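Local atomic coordinates of protein-L-isoaspartate(D-aspartate) O-methyltransferase (Sulfolobus tokodaii, PDB entry 1VBF), a protein that probably catalyses transfer of a methyl group from S-adenosyl-L-methionine to L-isoaspartyl residues of damaged proteins, a step in their repair or degradation. Residues G78-A86 / M104-Y115; A89-I100 / Y114-G125. All coordinates share one frame; numbering follows the deposited sequence.

Along the chain, the loop G78-G82 after strand 73-77 leads into helix 83-91, then come strand 94-99, helix 102-109, the turns of 110-115 and strand 118-122. Contact 1 closes a loop by bringing 104-115 back onto 78-86; contact 2 closes another by setting 114-125 beside 89-100. Their segments alternate, so the loops cross, sharing Y114 and Y115. The centres are about 8 Å apart, and the contacts meet where the hydroxyls of T79 and S97 are hydrogen-bonded. Contact 1 packs the glycine-rich loop and the start of helix 83-91 against helix 102-109 and the turns after it, on one face of the sheet; contact 2 pairs two of its strands and ties in the end of helix 83-91.

Contact 1: residues G78-A86 / M104-Y115; sequences GTGIGYYTA and MYNYASKLLSYY
M104, modelled as selenomethionine, lays its bent side chain over the backbone of G80: SE comes to 3.5 Å from G80 C, and CG lies equally near the same glycine's CA. CG stands anti to the backbone N (chi1 -175°), and the turn at chi2 then brings the selenium over the loop. One helical turn later, the CB of A108 meets the carbonyl of G80, at 3.4 Å from its O. A water donates to G80 O and, weakly, to M104 O, bridging the two backbones where no direct hydrogen bond joins the segments.

On the flank, I81 and Y107 run side by side in the same direction, I81 CG2 lying 3.7 Å from Y107 CE2. L112 serves the other end with its two methyls. Its CD1 rests against T85, whose side chain it crosses at about a right angle, while CD2 reaches G82 O at 3.7 Å and also touches A86 CB. G82, at the N-cap position, has backbone angles suited to glycine, and its N lies near A108 CB. Beyond it, A86 CB sits 3.7 Å from CE2 of Y115. The hydroxyl of that tyrosine is bonded to E90.

The contact is thus a buried, mostly apolar seam between the glycine-rich turn leading into helix 83-91 and helix 102-109 with its following turns. Strands 94-99 and 118-122 supply its floor through S97, E99, I118 and L120, while I47 of strand 45-48 touches both I81 and M104.

Contact 2: residues A89-I100 / Y114-G125; sequences AEIVDKVVSVEI and YYNNIKLILGDG
The side-chain amide of N117 spends ND2 on two backbone carbonyls, A89 O at 3.0 Å and D93 O at 2.7 Å, the first of three kinds of interaction here. Both bonds lie close to the amide plane. ND2 meets A89 O in the carbonyl plane and on a lone pair; for D93 O, it stands above the plane of the carbonyl. With CG placed between the backbone N and the carbonyl carbon (chi1 68°), the amide reaches back to the end of helix 83-91 and the turn after it, fixing both against the approach to strand 118-122. Farther out, the hydroxyl of Y115 donates to E90 OE2, with the carboxylate and ring planes perpendicular; E90 OE1 forms a salt bridge with K22.

Backbone pairing forms the second group. Six hydrogen bonds alternate between the segments, from V95 N to N117 O through to G123 N and E99 O; the S97 N to K119 O bond, at 2.8 Å, is almost straight (177°).

Apolar packing divides between the sheet faces. On one, I118 CD1 lies 3.5 Å from A89 CB, and V95 flanks I118. On the other, V98 CG1 meets I121 CG2 at 3.9 Å and extends to G125 CA, while V96 CG1 touches I121 CD1.

Strands 94-99 and 118-122 are parallel neighbours, 14° apart in direction, linked by helix 102-109 in a beta-alpha-beta crossover. Within this chain, strand 118-122 is the outermost on this side of the mixed seven-stranded sheet, whose 3-2-1-4-5 start is that of Rossmann-like AdoMet-dependent methyltransferases.

Contact 1: residues G78-A86 / M104-Y115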
loop_
_atom_site.group_PDB
_atom_site.type_symbol
_atom_site.label_atom_id
_atom_site.label_comp_id
_atom_site.label_asym_id
_atom_site.label_seq_id
_atom_site.Cartn_x
_atom_site.Cartn_y
_atom_site.Cartn_z
ATOM N N GLY B 78 -22.762 -13.370 21.835
ATOM C CA GLY B 78 -23.127 -13.257 20.437
ATOM C C GLY B 78 -24.098 -14.330 19.969
ATOM O O GLY B 78 -23.797 -15.110 19.065
ATOM N N THR B 79 -25.286 -14.362 20.553
ATOM C CA THR B 79 -26.292 -15.365 20.214
ATOM C C THR B 79 -26.490 -15.595 18.722
ATOM O O THR B 79 -26.491 -16.736 18.260
ATOM C CB THR B 79 -27.664 -15.012 20.854
ATOM O OG1 THR B 79 -27.485 -14.836 22.264
ATOM C CG2 THR B 79 -28.681 -16.126 20.625
ATOM N N GLY B 80 -26.656 -14.524 17.966
ATOM C CA GLY B 80 -26.854 -14.693 16.545
ATOM C C GLY B 80 -28.108 -15.495 16.262
ATOM O O GLY B 80 -29.140 -15.236 16.875
ATOM N N ILE B 81 -28.024 -16.472 15.355
ATOM C CA ILE B 81 -29.182 -17.281 14.988
ATOM C C ILE B 81 -29.490 -18.416 15.952
ATOM O O ILE B 81 -30.375 -19.207 15.698
ATOM C CB ILE B 81 -29.035 -17.868 13.576
ATOM C CG1 ILE B 81 -27.934 -18.930 13.560
ATOM C CG2 ILE B 81 -28.726 -16.765 12.589
ATOM C CD1 ILE B 81 -27.838 -19.689 12.243
ATOM N N GLY B 82 -28.750 -18.518 17.044
ATOM C CA GLY B 82 -29.034 -19.548 18.033
ATOM C C GLY B 82 -28.550 -20.966 17.830
ATOM O O GLY B 82 -28.646 -21.771 18.760
ATOM N N TYR B 83 -28.027 -21.289 16.645
ATOM C CA TYR B 83 -27.531 -22.641 16.373
ATOM C C TYR B 83 -26.407 -23.152 17.302
ATOM O O TYR B 83 -26.464 -24.288 17.808
ATOM C CB TYR B 83 -27.058 -22.746 14.933
ATOM C CG TYR B 83 -26.376 -24.054 14.656
ATOM C CD1 TYR B 83 -27.103 -25.240 14.606
ATOM C CD2 TYR B 83 -25.002 -24.126 14.520
ATOM C CE1 TYR B 83 -26.467 -26.498 14.426
ATOM C CE2 TYR B 83 -24.339 -25.378 14.345
ATOM C CZ TYR B 83 -25.078 -26.559 14.296
ATOM O OH TYR B 83 -24.442 -27.776 14.106
ATOM N N TYR B 84 -25.377 -22.344 17.524
ATOM C CA TYR B 84 -24.320 -22.817 18.404
ATOM C C TYR B 84 -24.834 -22.814 19.845
ATOM O O TYR B 84 -24.338 -23.563 20.702
ATOM C CB TYR B 84 -23.046 -21.957 18.281
ATOM C CG TYR B 84 -22.406 -22.010 16.913
ATOM C CD1 TYR B 84 -22.470 -20.922 16.061
ATOM C CD2 TYR B 84 -21.792 -23.175 16.446
ATOM C CE1 TYR B 84 -21.960 -20.974 14.794
ATOM C CE2 TYR B 84 -21.267 -23.240 15.159
ATOM C CZ TYR B 84 -21.358 -22.131 14.343
ATOM O OH TYR B 84 -20.839 -22.172 13.076
ATOM N N THR B 85 -25.841 -21.975 20.096
ATOM C CA THR B 85 -26.421 -21.885 21.419
ATOM C C THR B 85 -27.082 -23.239 21.663
ATOM O O THR B 85 -26.810 -23.886 22.673
ATOM C CB THR B 85 -27.455 -20.748 21.511
ATOM O OG1 THR B 85 -26.986 -19.617 20.772
ATOM C CG2 THR B 85 -27.657 -20.327 22.971
ATOM N N ALA B 86 -27.928 -23.677 20.730
ATOM C CA ALA B 86 -28.571 -24.989 20.844
ATOM C C ALA B 86 -27.567 -26.136 21.138
ATOM O O ALA B 86 -27.774 -26.897 22.081
ATOM C CB ALA B 86 -29.357 -25.304 19.574
HETATM N N MSE B 104 -31.502 -9.206 15.535
HETATM C CA MSE B 104 -30.927 -10.529 15.682
HETATM C C MSE B 104 -31.553 -11.247 16.889
HETATM O O MSE B 104 -31.878 -12.436 16.823
HETATM C CB MSE B 104 -29.412 -10.405 15.870
HETATM C CG MSE B 104 -28.671 -11.741 15.916
HETATM SE SE MSE B 104 -28.592 -12.750 14.228
HETATM C CE MSE B 104 -29.562 -11.572 13.033
ATOM N N TYR B 105 -31.699 -10.505 17.986
ATOM C CA TYR B 105 -32.288 -10.982 19.240
ATOM C C TYR B 105 -33.707 -11.505 18.988
ATOM O O TYR B 105 -34.124 -12.537 19.533
ATOM C CB TYR B 105 -32.350 -9.817 20.240
ATOM C CG TYR B 105 -33.011 -10.134 21.565
ATOM C CD1 TYR B 105 -32.390 -10.968 22.481
ATOM C CD2 TYR B 105 -34.274 -9.628 21.885
ATOM C CE1 TYR B 105 -33.005 -11.303 23.677
ATOM C CE2 TYR B 105 -34.891 -9.955 23.079
ATOM C CZ TYR B 105 -34.249 -10.794 23.967
ATOM O OH TYR B 105 -34.846 -11.135 25.149
ATOM N N ASN B 106 -34.439 -10.766 18.160
ATOM C CA ASN B 106 -35.802 -11.117 17.824
ATOM C C ASN B 106 -35.851 -12.399 17.009
ATOM O O ASN B 106 -36.580 -13.337 17.350
ATOM C CB ASN B 106 -36.477 -9.986 17.038
ATOM C CG ASN B 106 -36.677 -8.717 17.868
ATOM O OD1 ASN B 106 -36.848 -8.775 19.084
ATOM N ND2 ASN B 106 -36.678 -7.564 17.204
ATOM N N TYR B 107 -35.066 -12.427 15.930
ATOM C CA TYR B 107 -35.025 -13.568 15.033
ATOM C C TYR B 107 -34.802 -14.881 15.772
ATOM O O TYR B 107 -35.409 -15.896 15.429
ATOM C CB TYR B 107 -33.938 -13.354 13.981
ATOM C CG TYR B 107 -33.694 -14.541 13.057
ATOM C CD1 TYR B 107 -34.496 -14.782 11.927
ATOM C CD2 TYR B 107 -32.663 -15.433 13.325
ATOM C CE1 TYR B 107 -34.258 -15.892 11.097
ATOM C CE2 TYR B 107 -32.429 -16.528 12.518
ATOM C CZ TYR B 107 -33.213 -16.758 11.413
ATOM O OH TYR B 107 -32.902 -17.861 10.654
ATOM N N ALA B 108 -33.964 -14.873 16.802
ATOM C CA ALA B 108 -33.681 -16.112 17.523
ATOM C C ALA B 108 -34.586 -16.460 18.691
ATOM O O ALA B 108 -34.617 -17.615 19.110
ATOM C CB ALA B 108 -32.235 -16.117 18.003
ATOM N N SER B 109 -35.290 -15.464 19.226
ATOM C CA SER B 109 -36.208 -15.628 20.369
ATOM C C SER B 109 -37.114 -16.863 20.254
ATOM O O SER B 109 -37.300 -17.640 21.206
ATOM C CB SER B 109 -37.092 -14.384 20.488
ATOM O OG SER B 109 -37.903 -14.256 19.332
ATOM N N LYS B 110 -37.671 -17.013 19.063
ATOM C CA LYS B 110 -38.570 -18.096 18.712
ATOM C C LYS B 110 -37.891 -19.453 18.419
ATOM O O LYS B 110 -38.427 -20.507 18.741
ATOM C CB LYS B 110 -39.367 -17.608 17.502
ATOM C CG LYS B 110 -38.511 -16.650 16.638
ATOM C CD LYS B 110 -39.300 -15.707 15.732
ATOM C CE LYS B 110 -39.892 -14.548 16.515
ATOM N NZ LYS B 110 -40.589 -13.574 15.625
ATOM N N LEU B 111 -36.696 -19.419 17.836
ATOM C CA LEU B 111 -35.971 -20.629 17.463
ATOM C C LEU B 111 -35.395 -21.510 18.564
ATOM O O LEU B 111 -34.963 -22.626 18.283
ATOM C CB LEU B 111 -34.841 -20.267 16.499
ATOM C CG LEU B 111 -35.248 -19.523 15.223
ATOM C CD1 LEU B 111 -34.020 -18.850 14.593
ATOM C CD2 LEU B 111 -35.917 -20.499 14.266
ATOM N N LEU B 112 -35.372 -21.036 19.805
ATOM C CA LEU B 112 -34.808 -21.839 20.892
ATOM C C LEU B 112 -35.817 -22.298 21.950
ATOM O O LEU B 112 -35.439 -22.729 23.049
ATOM C CB LEU B 112 -33.684 -21.059 21.560
ATOM C CG LEU B 112 -32.418 -20.922 20.721
ATOM C CD1 LEU B 112 -31.384 -20.021 21.401
ATOM C CD2 LEU B 112 -31.856 -22.313 20.517
ATOM N N SER B 113 -37.100 -22.217 21.604
ATOM C CA SER B 113 -38.189 -22.591 22.506
ATOM C C SER B 113 -38.028 -23.996 23.088
ATOM O O SER B 113 -38.221 -24.212 24.281
ATOM C CB SER B 113 -39.517 -22.478 21.765
ATOM O OG SER B 113 -39.501 -23.303 20.620
ATOM N N TYR B 114 -37.677 -24.946 22.239
ATOM C CA TYR B 114 -37.477 -26.322 22.666
ATOM C C TYR B 114 -36.515 -26.463 23.846
ATOM O O TYR B 114 -36.381 -27.539 24.428
ATOM C CB TYR B 114 -36.931 -27.128 21.489
ATOM C CG TYR B 114 -36.305 -28.454 21.864
ATOM C CD1 TYR B 114 -37.091 -29.538 22.259
ATOM C CD2 TYR B 114 -34.918 -28.633 21.799
ATOM C CE1 TYR B 114 -36.507 -30.781 22.575
ATOM C CE2 TYR B 114 -34.323 -29.861 22.115
ATOM C CZ TYR B 114 -35.117 -30.929 22.497
ATOM O OH TYR B 114 -34.529 -32.140 22.797
ATOM N N TYR B 115 -35.827 -25.393 24.205
ATOM C CA TYR B 115 -34.873 -25.514 25.295
ATOM C C TYR B 115 -35.350 -24.827 26.556
ATOM O O TYR B 115 -36.022 -23.798 26.496
ATOM C CB TYR B 115 -33.505 -24.949 24.851
ATOM C CG TYR B 115 -32.823 -25.756 23.755
ATOM C CD1 TYR B 115 -32.042 -26.871 24.074
ATOM C CD2 TYR B 115 -33.031 -25.456 22.405
ATOM C CE1 TYR B 115 -31.485 -27.677 23.068
ATOM C CE2 TYR B 115 -32.493 -26.253 21.391
ATOM C CZ TYR B 115 -31.717 -27.368 21.729
ATOM O OH TYR B 115 -31.205 -28.205 20.759
HETATM O O HOH W 1 -29.953 -13.498 18.847
#

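Contact 2: residues A89-I100 / Y114-G125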
loop_
_atom_site.group_PDB
_atom_site.type_symbol
_atom_site.label_atom_id
_atom_site.label_comp_id
_atom_site.label_asym_id
_atom_site.label_seq_id
_atom_site.Cartn_x
_atom_site.Cartn_y
_atom_site.Cartn_z
ATOM N N ALA B 89 -26.439 -25.978 24.749
ATOM C CA ALA B 89 -27.564 -26.306 25.617
ATOM C C ALA B 89 -27.760 -27.827 25.711
ATOM O O ALA B 89 -28.099 -28.364 26.766
ATOM C CB ALA B 89 -28.817 -25.649 25.080
ATOM N N GLU B 90 -27.560 -28.519 24.597
ATOM C CA GLU B 90 -27.685 -29.968 24.581
ATOM C C GLU B 90 -26.697 -30.656 25.531
ATOM O O GLU B 90 -27.023 -31.646 26.161
ATOM C CB GLU B 90 -27.436 -30.489 23.173
ATOM C CG GLU B 90 -28.463 -30.069 22.143
ATOM C CD GLU B 90 -29.715 -30.940 22.154
ATOM O OE1 GLU B 90 -29.626 -32.114 22.588
ATOM O OE2 GLU B 90 -30.780 -30.453 21.706
ATOM N N ILE B 91 -25.501 -30.114 25.658
ATOM C CA ILE B 91 -24.479 -30.751 26.460
ATOM C C ILE B 91 -24.441 -30.298 27.894
ATOM O O ILE B 91 -24.332 -31.091 28.838
ATOM C CB ILE B 91 -23.063 -30.451 25.849
ATOM C CG1 ILE B 91 -23.019 -30.890 24.392
ATOM C CG2 ILE B 91 -21.933 -31.055 26.725
ATOM C CD1 ILE B 91 -21.855 -30.306 23.644
ATOM N N VAL B 92 -24.502 -28.988 28.031
ATOM C CA VAL B 92 -24.362 -28.327 29.309
ATOM C C VAL B 92 -25.607 -28.200 30.215
ATOM O O VAL B 92 -26.734 -28.412 29.782
ATOM C CB VAL B 92 -23.700 -26.944 29.022
ATOM C CG1 VAL B 92 -24.557 -25.806 29.547
ATOM C CG2 VAL B 92 -22.296 -26.924 29.599
ATOM N N ASP B 93 -25.381 -27.873 31.484
ATOM C CA ASP B 93 -26.492 -27.698 32.402
ATOM C C ASP B 93 -27.254 -26.443 31.997
ATOM O O ASP B 93 -28.383 -26.521 31.516
ATOM C CB ASP B 93 -26.003 -27.555 33.842
ATOM C CG ASP B 93 -27.147 -27.359 34.812
ATOM O OD1 ASP B 93 -26.927 -26.964 35.978
ATOM O OD2 ASP B 93 -28.296 -27.603 34.392
ATOM N N LYS B 94 -26.621 -25.287 32.182
ATOM C CA LYS B 94 -27.221 -24.000 31.833
ATOM C C LYS B 94 -26.391 -23.133 30.890
ATOM O O LYS B 94 -25.163 -23.163 30.918
ATOM C CB LYS B 94 -27.537 -23.209 33.101
ATOM C CG LYS B 94 -28.873 -23.590 33.690
ATOM C CD LYS B 94 -28.886 -23.371 35.177
ATOM C CE LYS B 94 -29.768 -24.416 35.865
ATOM N NZ LYS B 94 -29.433 -24.532 37.322
ATOM N N VAL B 95 -27.079 -22.344 30.071
ATOM C CA VAL B 95 -26.424 -21.468 29.109
ATOM C C VAL B 95 -26.970 -20.043 29.153
ATOM O O VAL B 95 -28.162 -19.834 28.933
ATOM C CB VAL B 95 -26.617 -21.993 27.666
ATOM C CG1 VAL B 95 -26.014 -21.057 26.672
ATOM C CG2 VAL B 95 -25.983 -23.332 27.520
ATOM N N VAL B 96 -26.108 -19.068 29.442
ATOM C CA VAL B 96 -26.513 -17.662 29.426
ATOM C C VAL B 96 -25.940 -17.103 28.112
ATOM O O VAL B 96 -24.742 -17.179 27.880
ATOM C CB VAL B 96 -25.919 -16.885 30.611
ATOM C CG1 VAL B 96 -26.156 -15.404 30.418
ATOM C CG2 VAL B 96 -26.551 -17.354 31.929
ATOM N N SER B 97 -26.786 -16.547 27.254
ATOM C CA SER B 97 -26.322 -16.036 25.975
ATOM C C SER B 97 -26.749 -14.595 25.677
ATOM O O SER B 97 -27.936 -14.277 25.685
ATOM C CB SER B 97 -26.818 -16.942 24.863
ATOM O OG SER B 97 -26.466 -16.442 23.587
ATOM N N VAL B 98 -25.774 -13.746 25.353
ATOM C CA VAL B 98 -26.016 -12.336 25.086
ATOM C C VAL B 98 -25.981 -11.922 23.608
ATOM O O VAL B 98 -25.123 -12.369 22.865
ATOM C CB VAL B 98 -24.957 -11.495 25.827
ATOM C CG1 VAL B 98 -25.298 -10.017 25.729
ATOM C CG2 VAL B 98 -24.826 -11.984 27.267
ATOM N N GLU B 99 -26.899 -11.049 23.198
ATOM C CA GLU B 99 -26.947 -10.538 21.834
ATOM C C GLU B 99 -27.148 -9.014 21.903
ATOM O O GLU B 99 -28.035 -8.542 22.607
ATOM C CB GLU B 99 -28.086 -11.180 21.058
ATOM C CG GLU B 99 -28.320 -10.503 19.719
ATOM C CD GLU B 99 -27.101 -10.576 18.813
ATOM O OE1 GLU B 99 -26.733 -9.543 18.211
ATOM O OE2 GLU B 99 -26.512 -11.673 18.704
ATOM N N ILE B 100 -26.344 -8.242 21.176
ATOM C CA ILE B 100 -26.443 -6.787 21.236
ATOM C C ILE B 100 -27.371 -6.162 20.210
ATOM O O ILE B 100 -27.884 -5.058 20.411
ATOM C CB ILE B 100 -25.030 -6.131 21.096
ATOM C CG1 ILE B 100 -25.071 -4.667 21.515
ATOM C CG2 ILE B 100 -24.551 -6.180 19.661
ATOM C CD1 ILE B 100 -23.680 -4.077 21.721
ATOM N N TYR B 114 -37.677 -24.946 22.239
ATOM C CA TYR B 114 -37.477 -26.322 22.666
ATOM C C TYR B 114 -36.515 -26.463 23.846
ATOM O O TYR B 114 -36.381 -27.539 24.428
ATOM C CB TYR B 114 -36.931 -27.128 21.489
ATOM C CG TYR B 114 -36.305 -28.454 21.864
ATOM C CD1 TYR B 114 -37.091 -29.538 22.259
ATOM C CD2 TYR B 114 -34.918 -28.633 21.799
ATOM C CE1 TYR B 114 -36.507 -30.781 22.575
ATOM C CE2 TYR B 114 -34.323 -29.861 22.115
ATOM C CZ TYR B 114 -35.117 -30.929 22.497
ATOM O OH TYR B 114 -34.529 -32.140 22.797
ATOM N N TYR B 115 -35.827 -25.393 24.205
ATOM C CA TYR B 115 -34.873 -25.514 25.295
ATOM C C TYR B 115 -35.350 -24.827 26.556
ATOM O O TYR B 115 -36.022 -23.798 26.496
ATOM C CB TYR B 115 -33.505 -24.949 24.851
ATOM C CG TYR B 115 -32.823 -25.756 23.755
ATOM C CD1 TYR B 115 -32.042 -26.871 24.074
ATOM C CD2 TYR B 115 -33.031 -25.456 22.405
ATOM C CE1 TYR B 115 -31.485 -27.677 23.068
ATOM C CE2 TYR B 115 -32.493 -26.253 21.391
ATOM C CZ TYR B 115 -31.717 -27.368 21.729
ATOM O OH TYR B 115 -31.205 -28.205 20.759
ATOM N N ASN B 116 -35.001 -25.387 27.703
ATOM C CA ASN B 116 -35.402 -24.800 28.966
ATOM C C ASN B 116 -34.184 -24.456 29.813
ATOM O O ASN B 116 -34.301 -24.191 31.010
ATOM C CB ASN B 116 -36.314 -25.775 29.711
ATOM C CG ASN B 116 -35.547 -26.785 30.580
ATOM O OD1 ASN B 116 -34.499 -27.321 30.184
ATOM N ND2 ASN B 116 -36.084 -27.059 31.771
ATOM N N ASN B 117 -33.008 -24.458 29.189
ATOM C CA ASN B 117 -31.783 -24.161 29.919
ATOM C C ASN B 117 -30.924 -23.090 29.265
ATOM O O ASN B 117 -29.703 -23.053 29.464
ATOM C CB ASN B 117 -30.959 -25.440 30.136
ATOM C CG ASN B 117 -30.378 -26.002 28.851
ATOM O OD1 ASN B 117 -30.921 -25.801 27.760
ATOM N ND2 ASN B 117 -29.278 -26.728 28.978
ATOM N N ILE B 118 -31.577 -22.198 28.521
ATOM C CA ILE B 118 -30.903 -21.102 27.829
ATOM C C ILE B 118 -31.492 -19.725 28.193
ATOM O O ILE B 118 -32.618 -19.406 27.821
ATOM C CB ILE B 118 -31.024 -21.245 26.295
ATOM C CG1 ILE B 118 -30.506 -22.597 25.827
ATOM C CG2 ILE B 118 -30.276 -20.122 25.605
ATOM C CD1 ILE B 118 -30.766 -22.814 24.327
ATOM N N LYS B 119 -30.730 -18.912 28.917
ATOM C CA LYS B 119 -31.165 -17.563 29.259
ATOM C C LYS B 119 -30.660 -16.598 28.162
ATOM O O LYS B 119 -29.446 -16.427 27.988
ATOM C CB LYS B 119 -30.592 -17.146 30.610
ATOM C CG LYS B 119 -31.020 -15.756 31.052
ATOM C CD LYS B 119 -30.434 -15.431 32.408
ATOM C CE LYS B 119 -31.031 -14.148 32.948
ATOM N NZ LYS B 119 -32.527 -14.179 32.931
ATOM N N LEU B 120 -31.594 -15.978 27.442
ATOM C CA LEU B 120 -31.288 -15.050 26.370
ATOM C C LEU B 120 -31.348 -13.557 26.758
ATOM O O LEU B 120 -32.423 -12.993 26.948
ATOM C CB LEU B 120 -32.246 -15.297 25.207
ATOM C CG LEU B 120 -32.245 -16.711 24.619
ATOM C CD1 LEU B 120 -33.473 -16.898 23.742
ATOM C CD2 LEU B 120 -30.949 -16.953 23.823
ATOM N N ILE B 121 -30.185 -12.917 26.814
ATOM C CA ILE B 121 -30.052 -11.503 27.158
ATOM C C ILE B 121 -29.861 -10.593 25.940
ATOM O O ILE B 121 -29.116 -10.938 25.024
ATOM C CB ILE B 121 -28.831 -11.296 28.084
ATOM C CG1 ILE B 121 -29.159 -11.784 29.493
ATOM C CG2 ILE B 121 -28.411 -9.834 28.111
ATOM C CD1 ILE B 121 -29.635 -13.193 29.567
ATOM N N LEU B 122 -30.530 -9.434 25.947
ATOM C CA LEU B 122 -30.401 -8.434 24.882
ATOM C C LEU B 122 -29.541 -7.334 25.509
ATOM O O LEU B 122 -30.039 -6.568 26.304
ATOM C CB LEU B 122 -31.753 -7.841 24.527
ATOM C CG LEU B 122 -31.879 -7.148 23.160
ATOM C CD1 LEU B 122 -32.869 -6.013 23.309
ATOM C CD2 LEU B 122 -30.529 -6.628 22.624
ATOM N N GLY B 123 -28.261 -7.250 25.163
ATOM C CA GLY B 123 -27.422 -6.243 25.781
ATOM C C GLY B 123 -25.999 -6.220 25.262
ATOM O O GLY B 123 -25.685 -6.841 24.249
ATOM N N ASP B 124 -25.133 -5.498 25.960
ATOM C CA ASP B 124 -23.737 -5.336 25.588
ATOM C C ASP B 124 -22.959 -6.563 26.018
ATOM O O ASP B 124 -22.622 -6.713 27.198
ATOM C CB ASP B 124 -23.190 -4.093 26.290
ATOM C CG ASP B 124 -21.742 -3.804 25.950
ATOM O OD1 ASP B 124 -21.030 -4.674 25.407
ATOM O OD2 ASP B 124 -21.306 -2.682 26.251
ATOM N N GLY B 125 -22.656 -7.432 25.067
ATOM C CA GLY B 125 -21.925 -8.645 25.386
ATOM C C GLY B 125 -20.551 -8.399 25.981
ATOM O O GLY B 125 -19.985 -9.259 26.654
#